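Local coordinates for protein fusolin (PDB 4YN2) that forms the intracellular crystalline spindles by which an entomopoxvirus enhances virulence, and probably acts on chitin as a lytic polysaccharide monooxygenase, at residues A[150-155]-A[204-209]; A[89-94]-A[161-166]; A[208-213]-A[224-229]; A[132-137]-A[197-202]. All coordinates share one frame; numbering follows the deposited sequence.

Interaction 1. Residues A[150-155]-A[204-209]; sequences YITKPS and SQAVLY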
loop_
_atom_site.group_PDB
_atom_site.type_symbol
_atom_site.label_atom_id
_atom_site.label_comp_id
_atom_site.label_asym_id
_atom_site.label_seq_id
_atom_site.Cartn_x
_atom_site.Cartn_y
_atom_site.Cartn_z
ATOM N N TYR A 150 5.660 -5.073 -8.888
ATOM C CA TYR A 150 5.740 -6.306 -8.120
ATOM C C TYR A 150 4.546 -6.366 -7.239
ATOM O O TYR A 150 3.965 -5.329 -6.947
ATOM C CB TYR A 150 7.006 -6.388 -7.251
ATOM C CG TYR A 150 8.308 -6.204 -7.989
ATOM C CD1 TYR A 150 8.725 -4.943 -8.404
ATOM C CD2 TYR A 150 9.128 -7.291 -8.279
ATOM C CE1 TYR A 150 9.925 -4.765 -9.084
ATOM C CE2 TYR A 150 10.321 -7.126 -8.987
ATOM C CZ TYR A 150 10.707 -5.861 -9.400
ATOM O OH TYR A 150 11.880 -5.696 -10.091
ATOM N N ILE A 151 4.187 -7.555 -6.797
ATOM C CA ILE A 151 3.118 -7.750 -5.837
ATOM C C ILE A 151 3.647 -8.678 -4.770
ATOM O O ILE A 151 4.423 -9.593 -5.059
ATOM C CB ILE A 151 1.785 -8.266 -6.457
ATOM C CG1 ILE A 151 0.653 -8.220 -5.411
ATOM C CG2 ILE A 151 1.933 -9.680 -7.061
ATOM C CD1 ILE A 151 -0.742 -8.398 -5.979
ATOM N N THR A 152 3.207 -8.468 -3.541
ATOM C CA THR A 152 3.589 -9.349 -2.469
ATOM C C THR A 152 3.071 -10.760 -2.746
ATOM O O THR A 152 2.021 -10.937 -3.365
ATOM C CB THR A 152 3.067 -8.838 -1.142
ATOM O OG1 THR A 152 1.734 -8.356 -1.318
ATOM C CG2 THR A 152 3.958 -7.758 -0.543
ATOM N N LYS A 153 3.791 -11.750 -2.253
ATOM C CA LYS A 153 3.399 -13.155 -2.392
ATOM C C LYS A 153 2.069 -13.413 -1.656
ATOM O O LYS A 153 1.704 -12.648 -0.757
ATOM C CB LYS A 153 4.513 -14.096 -1.896
ATOM C CG LYS A 153 5.662 -14.161 -2.887
ATOM C CD LYS A 153 6.765 -15.100 -2.457
ATOM C CE LYS A 153 7.988 -15.043 -3.358
ATOM N NZ LYS A 153 7.766 -15.733 -4.653
ATOM N N PRO A 154 1.311 -14.441 -2.096
ATOM C CA PRO A 154 -0.040 -14.684 -1.555
ATOM C C PRO A 154 -0.255 -14.735 -0.040
ATOM O O PRO A 154 -1.353 -14.374 0.398
ATOM C CB PRO A 154 -0.387 -16.047 -2.137
ATOM C CG PRO A 154 0.313 -16.084 -3.414
ATOM C CD PRO A 154 1.610 -15.387 -3.189
ATOM N N SER A 155 0.721 -15.182 0.744
ATOM C CA SER A 155 0.541 -15.274 2.201
ATOM C C SER A 155 1.145 -14.070 2.951
ATOM O O SER A 155 1.218 -14.096 4.175
ATOM C CB SER A 155 1.152 -16.574 2.723
ATOM O OG SER A 155 2.526 -16.649 2.398
ATOM N N SER A 204 -6.611 -11.383 0.948
ATOM C CA SER A 204 -6.148 -10.502 2.015
ATOM C C SER A 204 -5.412 -9.313 1.419
ATOM O O SER A 204 -5.111 -9.270 0.223
ATOM C CB SER A 204 -5.256 -11.269 2.991
ATOM O OG SER A 204 -4.347 -12.106 2.297
ATOM N N GLN A 205 -5.149 -8.339 2.267
ATOM C CA GLN A 205 -4.506 -7.111 1.881
ATOM C C GLN A 205 -3.103 -7.389 1.349
ATOM O O GLN A 205 -2.381 -8.208 1.915
ATOM C CB GLN A 205 -4.461 -6.153 3.080
ATOM C CG GLN A 205 -4.204 -4.738 2.661
ATOM C CD GLN A 205 -4.250 -3.783 3.820
ATOM O OE1 GLN A 205 -5.150 -3.824 4.663
ATOM N NE2 GLN A 205 -3.340 -2.840 3.836
ATOM N N ALA A 206 -2.768 -6.771 0.213
ATOM C CA ALA A 206 -1.485 -6.940 -0.452
ATOM C C ALA A 206 -0.820 -5.600 -0.661
ATOM O O ALA A 206 -1.419 -4.549 -0.426
ATOM C CB ALA A 206 -1.698 -7.627 -1.796
ATOM N N VAL A 207 0.413 -5.640 -1.146
ATOM C CA VAL A 207 1.165 -4.447 -1.481
ATOM C C VAL A 207 1.690 -4.569 -2.891
ATOM O O VAL A 207 2.358 -5.554 -3.202
ATOM C CB VAL A 207 2.343 -4.184 -0.500
ATOM C CG1 VAL A 207 3.179 -2.980 -0.947
ATOM C CG2 VAL A 207 1.840 -3.978 0.917
ATOM N N LEU A 208 1.454 -3.550 -3.725
ATOM C CA LEU A 208 2.097 -3.444 -5.032
ATOM C C LEU A 208 3.331 -2.606 -4.835
ATOM O O LEU A 208 3.279 -1.615 -4.107
ATOM C CB LEU A 208 1.211 -2.801 -6.093
ATOM C CG LEU A 208 -0.105 -3.457 -6.399
ATOM C CD1 LEU A 208 -0.929 -2.547 -7.287
ATOM C CD2 LEU A 208 0.100 -4.810 -7.058
ATOM N N TYR A 209 4.452 -3.021 -5.398
ATOM C CA TYR A 209 5.694 -2.265 -5.333
ATOM C C TYR A 209 5.960 -1.802 -6.736
ATOM O O TYR A 209 6.174 -2.634 -7.619
ATOM C CB TYR A 209 6.834 -3.111 -4.780
ATOM C CG TYR A 209 8.075 -2.326 -4.410
ATOM C CD1 TYR A 209 8.003 -1.249 -3.536
ATOM C CD2 TYR A 209 9.338 -2.771 -4.784
ATOM C CE1 TYR A 209 9.141 -0.608 -3.082
ATOM C CE2 TYR A 209 10.490 -2.133 -4.333
ATOM C CZ TYR A 209 10.387 -1.045 -3.490
ATOM O OH TYR A 209 11.532 -0.431 -3.046
#

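Interaction 2. Residues A[89-94]-A[161-166]; sequences NYLCAA and DRVVWG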
loop_
_atom_site.group_PDB
_atom_site.type_symbol
_atom_site.label_atom_id
_atom_site.label_comp_id
_atom_site.label_asym_id
_atom_site.label_seq_id
_atom_site.Cartn_x
_atom_site.Cartn_y
_atom_site.Cartn_z
ATOM N N ASN A 89 16.987 -2.930 1.712
ATOM C CA ASN A 89 16.033 -2.944 2.803
ATOM C C ASN A 89 15.198 -1.687 2.752
ATOM O O ASN A 89 15.482 -0.807 1.937
ATOM C CB ASN A 89 16.799 -2.982 4.127
ATOM C CG ASN A 89 17.792 -4.100 4.261
ATOM O OD1 ASN A 89 19.007 -3.872 4.288
ATOM N ND2 ASN A 89 17.298 -5.320 4.423
ATOM N N TYR A 90 14.216 -1.571 3.656
ATOM C CA TYR A 90 13.340 -0.414 3.758
ATOM C C TYR A 90 12.742 -0.104 2.397
ATOM O O TYR A 90 12.839 1.020 1.911
ATOM C CB TYR A 90 14.111 0.785 4.330
ATOM C CG TYR A 90 14.666 0.511 5.706
ATOM C CD1 TYR A 90 13.832 0.432 6.808
ATOM C CD2 TYR A 90 16.030 0.334 5.908
ATOM C CE1 TYR A 90 14.337 0.208 8.086
ATOM C CE2 TYR A 90 16.545 0.075 7.180
ATOM C CZ TYR A 90 15.693 0.022 8.269
ATOM O OH TYR A 90 16.158 -0.210 9.549
ATOM N N LEU A 91 12.145 -1.119 1.767
ATOM C CA LEU A 91 11.662 -1.001 0.388
ATOM C C LEU A 91 10.639 0.114 0.203
ATOM O O LEU A 91 10.761 0.858 -0.770
ATOM C CB LEU A 91 11.099 -2.324 -0.139
ATOM C CG LEU A 91 12.129 -3.232 -0.810
ATOM C CD1 LEU A 91 13.188 -3.677 0.185
ATOM C CD2 LEU A 91 11.468 -4.410 -1.466
ATOM N N CYS A 92 9.681 0.280 1.136
ATOM C CA CYS A 92 8.677 1.336 1.003
ATOM C C CYS A 92 9.249 2.744 1.217
ATOM O O CYS A 92 8.531 3.705 0.966
ATOM C CB CYS A 92 7.491 1.072 1.925
ATOM S SG CYS A 92 6.683 -0.514 1.626
ATOM N N ALA A 93 10.519 2.864 1.664
ATOM C CA ALA A 93 11.257 4.114 1.834
ATOM C C ALA A 93 12.228 4.314 0.683
ATOM O O ALA A 93 12.993 5.275 0.710
ATOM C CB ALA A 93 12.050 4.045 3.143
ATOM N N ALA A 94 12.263 3.365 -0.288
ATOM C CA ALA A 94 13.261 3.284 -1.354
ATOM C C ALA A 94 14.685 3.207 -0.730
ATOM O O ALA A 94 15.635 3.758 -1.277
ATOM C CB ALA A 94 13.132 4.454 -2.313
ATOM N N ASP A 161 4.528 -8.308 8.392
ATOM C CA ASP A 161 5.630 -8.553 7.465
ATOM C C ASP A 161 6.150 -7.291 6.835
ATOM O O ASP A 161 5.372 -6.444 6.404
ATOM C CB ASP A 161 5.198 -9.474 6.309
ATOM C CG ASP A 161 4.888 -10.914 6.666
ATOM O OD1 ASP A 161 5.490 -11.431 7.626
ATOM O OD2 ASP A 161 4.063 -11.533 5.958
ATOM N N ARG A 162 7.464 -7.226 6.661
ATOM C CA ARG A 162 8.073 -6.174 5.866
ATOM C C ARG A 162 7.965 -6.589 4.429
ATOM O O ARG A 162 8.000 -7.791 4.138
ATOM C CB ARG A 162 9.545 -5.983 6.236
ATOM C CG ARG A 162 9.721 -5.372 7.603
ATOM C CD ARG A 162 9.750 -3.875 7.533
ATOM N NE ARG A 162 9.747 -3.287 8.875
ATOM C CZ ARG A 162 10.303 -2.125 9.208
ATOM N NH1 ARG A 162 10.934 -1.390 8.295
ATOM N NH2 ARG A 162 10.246 -1.694 10.461
ATOM N N VAL A 163 7.879 -5.612 3.533
ATOM C CA VAL A 163 7.933 -5.843 2.098
ATOM C C VAL A 163 9.408 -5.950 1.779
ATOM O O VAL A 163 10.154 -5.004 2.026
ATOM C CB VAL A 163 7.235 -4.723 1.294
ATOM C CG1 VAL A 163 7.489 -4.885 -0.205
ATOM C CG2 VAL A 163 5.736 -4.687 1.583
ATOM N N VAL A 164 9.831 -7.088 1.249
ATOM C CA VAL A 164 11.229 -7.364 0.937
ATOM C C VAL A 164 11.288 -8.017 -0.422
ATOM O O VAL A 164 10.284 -8.552 -0.868
ATOM C CB VAL A 164 11.897 -8.241 2.039
ATOM C CG1 VAL A 164 11.909 -7.518 3.373
ATOM C CG2 VAL A 164 11.218 -9.601 2.195
ATOM N N TRP A 165 12.451 -8.027 -1.065
ATOM C CA TRP A 165 12.560 -8.637 -2.386
ATOM C C TRP A 165 12.180 -10.124 -2.362
ATOM O O TRP A 165 11.535 -10.601 -3.309
ATOM C CB TRP A 165 13.963 -8.453 -2.966
ATOM C CG TRP A 165 14.262 -7.027 -3.316
ATOM C CD1 TRP A 165 15.089 -6.173 -2.651
ATOM C CD2 TRP A 165 13.628 -6.258 -4.339
ATOM N NE1 TRP A 165 15.082 -4.941 -3.261
ATOM C CE2 TRP A 165 14.162 -4.953 -4.276
ATOM C CE3 TRP A 165 12.626 -6.529 -5.279
ATOM C CZ2 TRP A 165 13.787 -3.949 -5.174
ATOM C CZ3 TRP A 165 12.262 -5.535 -6.167
ATOM C CH2 TRP A 165 12.829 -4.259 -6.101
ATOM N N GLY A 166 12.462 -10.788 -1.236
ATOM C CA GLY A 166 12.150 -12.195 -1.037
ATOM C C GLY A 166 10.678 -12.541 -0.985
ATOM O O GLY A 166 10.341 -13.712 -1.163
HETATM O O HOH W 1 11.318 -3.268 3.589
#

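Interaction 3. Residues A[208-213]-A[224-229]; sequences LYVRWQ and NCVDIN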
loop_
_atom_site.group_PDB
_atom_site.type_symbol
_atom_site.label_atom_id
_atom_site.label_comp_id
_atom_site.label_asym_id
_atom_site.label_seq_id
_atom_site.Cartn_x
_atom_site.Cartn_y
_atom_site.Cartn_z
ATOM N N LEU A 208 1.454 -3.550 -3.725
ATOM C CA LEU A 208 2.097 -3.444 -5.032
ATOM C C LEU A 208 3.331 -2.606 -4.835
ATOM O O LEU A 208 3.279 -1.615 -4.107
ATOM C CB LEU A 208 1.211 -2.801 -6.093
ATOM C CG LEU A 208 -0.105 -3.457 -6.399
ATOM C CD1 LEU A 208 -0.929 -2.547 -7.287
ATOM C CD2 LEU A 208 0.100 -4.810 -7.058
ATOM N N TYR A 209 4.452 -3.021 -5.398
ATOM C CA TYR A 209 5.694 -2.265 -5.333
ATOM C C TYR A 209 5.960 -1.802 -6.736
ATOM O O TYR A 209 6.174 -2.634 -7.619
ATOM C CB TYR A 209 6.834 -3.111 -4.780
ATOM C CG TYR A 209 8.075 -2.326 -4.410
ATOM C CD1 TYR A 209 8.003 -1.249 -3.536
ATOM C CD2 TYR A 209 9.338 -2.771 -4.784
ATOM C CE1 TYR A 209 9.141 -0.608 -3.082
ATOM C CE2 TYR A 209 10.490 -2.133 -4.333
ATOM C CZ TYR A 209 10.387 -1.045 -3.490
ATOM O OH TYR A 209 11.532 -0.431 -3.046
ATOM N N VAL A 210 5.834 -0.499 -6.970
ATOM C CA VAL A 210 5.996 0.098 -8.292
ATOM C C VAL A 210 7.340 0.771 -8.355
ATOM O O VAL A 210 7.661 1.591 -7.499
ATOM C CB VAL A 210 4.852 1.098 -8.615
ATOM C CG1 VAL A 210 5.017 1.673 -10.017
ATOM C CG2 VAL A 210 3.480 0.443 -8.460
ATOM N N ARG A 211 8.109 0.445 -9.374
ATOM C CA ARG A 211 9.432 0.998 -9.596
ATOM C C ARG A 211 9.455 1.719 -10.923
ATOM O O ARG A 211 9.180 1.100 -11.947
ATOM C CB ARG A 211 10.471 -0.112 -9.577
ATOM C CG ARG A 211 11.885 0.333 -9.890
ATOM C CD ARG A 211 12.776 -0.871 -10.053
ATOM N NE ARG A 211 14.146 -0.468 -10.340
ATOM C CZ ARG A 211 15.064 -1.214 -10.942
ATOM N NH1 ARG A 211 14.776 -2.446 -11.339
ATOM N NH2 ARG A 211 16.286 -0.733 -11.147
ATOM N N TRP A 212 9.784 3.009 -10.906
ATOM C CA TRP A 212 9.961 3.804 -12.116
ATOM C C TRP A 212 11.451 4.039 -12.250
ATOM O O TRP A 212 12.019 4.797 -11.475
ATOM C CB TRP A 212 9.182 5.107 -12.027
ATOM C CG TRP A 212 9.236 5.929 -13.276
ATOM C CD1 TRP A 212 9.407 5.485 -14.555
ATOM C CD2 TRP A 212 9.185 7.351 -13.351
ATOM N NE1 TRP A 212 9.374 6.539 -15.426
ATOM C CE2 TRP A 212 9.228 7.700 -14.717
ATOM C CE3 TRP A 212 9.069 8.368 -12.397
ATOM C CZ2 TRP A 212 9.150 9.017 -15.152
ATOM C CZ3 TRP A 212 9.015 9.679 -12.828
ATOM C CH2 TRP A 212 9.048 9.994 -14.190
ATOM N N GLN A 213 12.085 3.354 -13.181
ATOM C CA GLN A 213 13.526 3.395 -13.350
ATOM C C GLN A 213 13.952 4.162 -14.582
ATOM O O GLN A 213 13.561 3.799 -15.684
ATOM C CB GLN A 213 14.035 1.959 -13.449
ATOM C CG GLN A 213 15.554 1.813 -13.619
ATOM C CD GLN A 213 16.324 2.469 -12.510
ATOM O OE1 GLN A 213 16.122 2.175 -11.330
ATOM N NE2 GLN A 213 17.267 3.326 -12.841
ATOM N N ASN A 224 7.708 2.955 -4.902
ATOM C CA ASN A 224 6.557 3.213 -4.030
ATOM C C ASN A 224 5.825 1.968 -3.664
ATOM O O ASN A 224 5.546 1.148 -4.531
ATOM C CB ASN A 224 5.549 4.127 -4.711
ATOM C CG ASN A 224 5.899 5.589 -4.900
ATOM O OD1 ASN A 224 5.041 6.362 -5.318
ATOM N ND2 ASN A 224 7.042 6.078 -4.470
ATOM N N CYS A 225 5.381 1.893 -2.402
ATOM C CA CYS A 225 4.496 0.842 -1.940
ATOM C C CYS A 225 3.079 1.331 -2.087
ATOM O O CYS A 225 2.802 2.495 -1.816
ATOM C CB CYS A 225 4.812 0.445 -0.506
ATOM S SG CYS A 225 6.340 -0.483 -0.374
ATOM N N VAL A 226 2.205 0.467 -2.604
ATOM C CA VAL A 226 0.804 0.769 -2.849
ATOM C C VAL A 226 -0.010 -0.293 -2.141
ATOM O O VAL A 226 0.061 -1.472 -2.517
ATOM C CB VAL A 226 0.505 0.821 -4.363
ATOM C CG1 VAL A 226 -0.971 1.101 -4.635
ATOM C CG2 VAL A 226 1.379 1.848 -5.075
ATOM N N ASP A 227 -0.783 0.107 -1.130
ATOM C CA ASP A 227 -1.598 -0.830 -0.368
ATOM C C ASP A 227 -2.917 -1.107 -1.090
ATOM O O ASP A 227 -3.626 -0.171 -1.457
ATOM C CB ASP A 227 -1.852 -0.277 1.033
ATOM C CG ASP A 227 -0.570 -0.142 1.825
ATOM O OD1 ASP A 227 0.080 -1.177 2.080
ATOM O OD2 ASP A 227 -0.170 1.004 2.117
ATOM N N ILE A 228 -3.220 -2.393 -1.331
ATOM C CA ILE A 228 -4.446 -2.793 -2.023
ATOM C C ILE A 228 -5.131 -3.964 -1.326
ATOM O O ILE A 228 -4.495 -4.756 -0.627
ATOM C CB ILE A 228 -4.183 -3.133 -3.517
ATOM C CG1 ILE A 228 -3.250 -4.364 -3.691
ATOM C CG2 ILE A 228 -3.639 -1.918 -4.253
ATOM C CD1 ILE A 228 -3.278 -4.983 -5.073
ATOM N N ASN A 229 -6.443 -4.048 -1.514
ATOM C CA ASN A 229 -7.248 -5.162 -1.039
ATOM C C ASN A 229 -8.341 -5.411 -2.068
ATOM O O ASN A 229 -8.567 -4.575 -2.943
ATOM C CB ASN A 229 -7.821 -4.931 0.367
ATOM C CG ASN A 229 -8.093 -6.205 1.140
ATOM O OD1 ASN A 229 -8.066 -7.320 0.601
ATOM N ND2 ASN A 229 -8.401 -6.068 2.417
#

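Interaction 4. Residues A[132-137]-A[197-202]; sequences LELEFC and VPIPIR. With EDO (1,2-ethanediol), chain D.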
loop_
_atom_site.group_PDB
_atom_site.type_symbol
_atom_site.label_atom_id
_atom_site.label_comp_id
_atom_site.label_asym_id
_atom_site.label_seq_id
_atom_site.Cartn_x
_atom_site.Cartn_y
_atom_site.Cartn_z
ATOM N N LEU A 132 -6.033 -3.636 -14.067
ATOM C CA LEU A 132 -6.204 -2.347 -13.410
ATOM C C LEU A 132 -5.344 -1.349 -14.096
ATOM O O LEU A 132 -4.153 -1.605 -14.301
ATOM C CB LEU A 132 -5.832 -2.451 -11.924
ATOM C CG LEU A 132 -6.286 -1.303 -11.018
ATOM C CD1 LEU A 132 -7.810 -1.218 -10.947
ATOM C CD2 LEU A 132 -5.726 -1.481 -9.619
ATOM N N GLU A 133 -5.917 -0.199 -14.454
ATOM C CA GLU A 133 -5.115 0.839 -15.071
ATOM C C GLU A 133 -4.446 1.669 -13.996
ATOM O O GLU A 133 -5.085 2.516 -13.362
ATOM C CB GLU A 133 -5.921 1.714 -15.995
ATOM C CG GLU A 133 -4.999 2.546 -16.871
ATOM C CD GLU A 133 -5.753 3.505 -17.757
ATOM O OE1 GLU A 133 -6.714 4.136 -17.264
ATOM O OE2 GLU A 133 -5.387 3.633 -18.946
ATOM N N LEU A 134 -3.170 1.408 -13.778
ATOM C CA LEU A 134 -2.378 2.145 -12.806
ATOM C C LEU A 134 -2.117 3.550 -13.322
ATOM O O LEU A 134 -1.997 3.739 -14.532
ATOM C CB LEU A 134 -1.038 1.429 -12.522
ATOM C CG LEU A 134 -1.067 0.409 -11.373
ATOM C CD1 LEU A 134 -2.135 -0.608 -11.572
ATOM C CD2 LEU A 134 0.279 -0.263 -11.218
ATOM N N GLU A 135 -2.079 4.538 -12.423
ATOM C CA GLU A 135 -1.745 5.919 -12.790
ATOM C C GLU A 135 -0.558 6.374 -11.960
ATOM O O GLU A 135 -0.673 6.450 -10.735
ATOM C CB GLU A 135 -2.956 6.843 -12.571
ATOM C CG GLU A 135 -2.753 8.289 -13.006
ATOM C CD GLU A 135 -3.778 9.258 -12.444
ATOM O OE1 GLU A 135 -4.005 9.236 -11.214
ATOM O OE2 GLU A 135 -4.330 10.063 -13.226
ATOM N N PHE A 136 0.591 6.637 -12.607
ATOM C CA PHE A 136 1.758 7.203 -11.941
ATOM C C PHE A 136 1.729 8.690 -12.258
ATOM O O PHE A 136 1.528 9.080 -13.420
ATOM C CB PHE A 136 3.075 6.533 -12.351
ATOM C CG PHE A 136 4.252 6.970 -11.516
ATOM C CD1 PHE A 136 4.933 8.145 -11.806
ATOM C CD2 PHE A 136 4.677 6.212 -10.431
ATOM C CE1 PHE A 136 6.016 8.554 -11.024
ATOM C CE2 PHE A 136 5.754 6.629 -9.643
ATOM C CZ PHE A 136 6.425 7.789 -9.954
ATOM N N CYS A 137 1.853 9.505 -11.213
ATOM C CA CYS A 137 1.773 10.955 -11.270
ATOM C C CYS A 137 3.169 11.533 -11.323
ATOM O O CYS A 137 3.815 11.618 -10.281
ATOM C CB CYS A 137 0.995 11.475 -10.064
ATOM S SG CYS A 137 0.616 13.241 -10.131
ATOM N N VAL A 197 -2.273 -3.044 -15.931
ATOM C CA VAL A 197 -1.526 -4.123 -15.311
ATOM C C VAL A 197 -2.497 -5.195 -14.837
ATOM O O VAL A 197 -3.468 -4.870 -14.138
ATOM C CB VAL A 197 -0.676 -3.584 -14.131
ATOM C CG1 VAL A 197 0.172 -4.697 -13.513
ATOM C CG2 VAL A 197 0.218 -2.437 -14.597
ATOM N N PRO A 198 -2.224 -6.478 -15.151
ATOM C CA PRO A 198 -3.063 -7.550 -14.609
ATOM C C PRO A 198 -2.629 -7.831 -13.176
ATOM O O PRO A 198 -1.558 -8.380 -12.947
ATOM C CB PRO A 198 -2.812 -8.723 -15.563
ATOM C CG PRO A 198 -1.501 -8.466 -16.172
ATOM C CD PRO A 198 -1.112 -7.028 -15.953
ATOM N N ILE A 199 -3.440 -7.411 -12.217
ATOM C CA ILE A 199 -3.145 -7.567 -10.801
ATOM C C ILE A 199 -3.657 -8.932 -10.326
ATOM O O ILE A 199 -4.865 -9.140 -10.354
ATOM C CB ILE A 199 -3.786 -6.416 -9.983
ATOM C CG1 ILE A 199 -3.408 -5.007 -10.522
ATOM C CG2 ILE A 199 -3.432 -6.537 -8.511
ATOM C CD1 ILE A 199 -1.984 -4.662 -10.514
ATOM N N PRO A 200 -2.792 -9.840 -9.814
ATOM C CA PRO A 200 -3.306 -11.107 -9.265
ATOM C C PRO A 200 -4.204 -10.848 -8.063
ATOM O O PRO A 200 -3.873 -10.001 -7.226
ATOM C CB PRO A 200 -2.033 -11.861 -8.851
ATOM C CG PRO A 200 -0.921 -11.194 -9.585
ATOM C CD PRO A 200 -1.325 -9.762 -9.671
ATOM N N ILE A 201 -5.350 -11.543 -7.992
ATOM C CA ILE A 201 -6.283 -11.347 -6.891
ATOM C C ILE A 201 -5.740 -12.025 -5.641
ATOM O O ILE A 201 -4.974 -12.980 -5.714
ATOM C CB ILE A 201 -7.720 -11.851 -7.228
ATOM C CG1 ILE A 201 -8.229 -11.309 -8.570
ATOM C CG2 ILE A 201 -8.713 -11.484 -6.135
ATOM C CD1 ILE A 201 -8.026 -9.897 -8.830
ATOM N N ARG A 202 -6.106 -11.464 -4.502
ATOM C CA ARG A 202 -5.776 -11.935 -3.166
ATOM C C ARG A 202 -7.031 -11.904 -2.329
ATOM O O ARG A 202 -7.921 -11.102 -2.596
ATOM C CB ARG A 202 -4.711 -11.026 -2.531
ATOM C CG ARG A 202 -3.413 -10.876 -3.327
ATOM C CD ARG A 202 -2.589 -12.114 -3.188
ATOM N NE ARG A 202 -1.230 -11.975 -3.720
ATOM C CZ ARG A 202 -0.759 -12.541 -4.826
ATOM N NH1 ARG A 202 -1.557 -13.241 -5.620
ATOM N NH2 ARG A 202 0.518 -12.393 -5.156
HETATM C C1 EDO D . -2.994 2.097 -21.308
HETATM O O1 EDO D . -3.539 1.694 -20.047
HETATM C C2 EDO D . -1.548 1.566 -21.483
HETATM O O2 EDO D . -1.402 0.275 -20.887
#

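Interaction 1. Residues A[150-155]-A[204-209]
Tyr-150 and Tyr-209, with Ile-151 and Leu-208 next to them, form an antiparallel beta pairing deep in the mixed sheet, where strand 145-152 runs beside strand 206-214 in the sandwich common to lytic polysaccharide monooxygenases. The two tyrosines are a hydrogen-bonded pair: Tyr-150 N gives to Tyr-209 O at 2.8 Å, and Tyr-209 N returns the bond to Tyr-150 O. That same Tyr-209 O sits at the edge of the Tyr-150 ring, in its plane, 3.5 Å from Tyr-150 CD1. At the tip of the ring, OH is hydrogen-bonded to Glu-148 OE1, and the side chain borders an N-acetylglucosamine of the bound glycan. Ile-151 and Leu-208, a non-hydrogen-bonded pair, use the other face; Ile-151 CG1 rests against Leu-208 CD2 at 3.8 Å. The regular pattern ends at Thr-152. Its N still gives to Val-207 O (3.1 Å), but Val-207 N is taken by the side-chain OG1 of Thr-152 at 3.0 Å, nearly straight at 173°. With chi1 of 41°, OG1 stands between its own backbone N and carbonyl carbon, turned to the N-H of Val-207. Thr-152 O instead accepts from Arg-202. A hydroxyl thus replaces a carbonyl, satisfying a buried amide where strand 145-152 gives way to loop.

Interaction 2. Residues A[89-94]-A[161-166]
The indole of Trp-165 takes Leu-91 on one face: CD2 of the leucine stands 3.9 Å from the centroid of the five-membered ring, only 8° off its normal, a CH-pi contact. Here two loops, one following helix 79-86 and the other joining strands 145-152 and 168-174, pack over one face of the mixed sheet of the beta sandwich. Trp-165 also meets the rings of Tyr-150 and Tyr-209 edge-to-face, while its NE1 bonds to Val-87 O. The second flat pair is differently arranged. The guanidinium of Arg-162 presents an edge to Tyr-90, NH1 lying 3.7 Å from Tyr-90 CD1, with the two planes turned 70° apart; the Tyr-90 ring also stacks with His-97. A bend at chi2 (-90°) directs the arginine chain there, and NH1 forms a salt bridge with Asp-110. Between these groups Leu-91 fits against the loop backbone, its CB 3.6 Å from Val-163 O and its CD2 4.2 Å from Val-163 CG1. Residues 91-93 make a short 3-10 turn, in which Ala-93 N bonds to Tyr-90 O. No direct hydrogen bond joins the two segments; one water bridges them, accepting from Leu-91 N at 2.9 Å and donating to Val-163 O at 2.6 Å.

Interaction 3. Residues A[208-213]-A[224-229]
The sulfur of Cys-225 lies beside the Tyr-209 ring, a sulfur-aromatic contact set in a regular beta hairpin. SG is 3.7 Å from Tyr-209 CD1 and approaches obliquely, 66° off the ring normal. The same sulfur is disulfide-bonded to Cys-92. Tyr-209 extends its CG anti to the backbone N (chi1 -168°), which brings CD1 near the sulfur and also near Asn-224 O; at the far end of the ring, OH is bonded to Leu-91 O. Strands 206-214 and 220-231 run antiparallel around this pair. On one side of it Leu-208 N donates to Val-226 O at 2.8 Å and Val-226 N to Leu-208 O. On the other side Val-210 N gives to Asn-224 O, and Asn-224 N gives to Val-210 O at 2.9 Å. The opposite face of the sheet carries Leu-208, Val-210, Val-226 and the polar Asn-224, and the packing there is mainly aliphatic. Leu-208 and Ile-228 cross at about a right angle, with Ile-228 CD1 3.8 Å from Leu-208 CG, and Val-210 CG2 lies 4.2 Å from Val-226 CG2. Met-4 of strand 2-6 covers both valines, and Asn-224 OD1 accepts hydrogen bonds from Met-4 N and Gln-11 NE2. Backbone hydrogen bonds hold the two strands together, while the disulfide through Cys-225 fastens the hairpin to the loop of Cys-92 on its tyrosine face.

Interaction 4. Residues A[132-137]-A[197-202]
Leu-132 and Val-197 form an antiparallel hydrogen-bonded pair at the N-terminal ends of their segments, from which the register carries 132-137 and 197-202 in opposite directions; Leu-134 pairs next with Phe-195. Leu-132 N gives to Val-197 O at 2.8 Å, and Val-197 N returns a bond of 2.9 Å to Leu-132 O; both are almost perfectly straight, at 178°. Strands 129-138 and 191-200 are the inner pair of a four-stranded antiparallel sheet, one layer of the beta sandwich. On the inner face of this pair the contacts are aliphatic. Ile-199 brings CG1 to within 3.8 Å of Leu-132 CB, placed there by a chi1 of -53° with CG1 anti to the carbonyl carbon. Leu-134 divides its two methyls, CD2 going to Val-197 CG2 at 4.0 Å and CD1 to Ile-199 CD1 at 4.2 Å. Ile-151 and Ile-171 of the other layer pack against Ile-199. Glu-133 starts away from 197-202, yet its OE2 salt-bridges Arg-194 of the neighbouring strand and accepts from O1 of a 1,2-ethanediol, probably from the crystallisation liquor, which also bonds Thr-196 OG1.

Interactions 1 and 3 share strand 206-214, pairing its two edges with strands 145-152 and 220-231, so together they span three neighbouring strands of the mixed sheet. Interaction 4 belongs to the facing sheet: its Ile-199 meets Leu-208, its Leu-134 meets Val-210, and its Arg-202 probably hydrogen-bonds Thr-152 O of interaction 1. Interaction 2, partly buried and made of loops, covers the tyrosine face instead. It is tied to the sheet by the Cys-92 to Cys-225 disulfide and the Tyr-209 OH to Leu-91 O hydrogen bond, and does not touch interaction 4. Backbone bonding thus dominates within the sheets, mostly aliphatic packing between them, with Trp-212 on Phe-136, and aromatic, water-mediated and covalent contacts where loops cover the outer face.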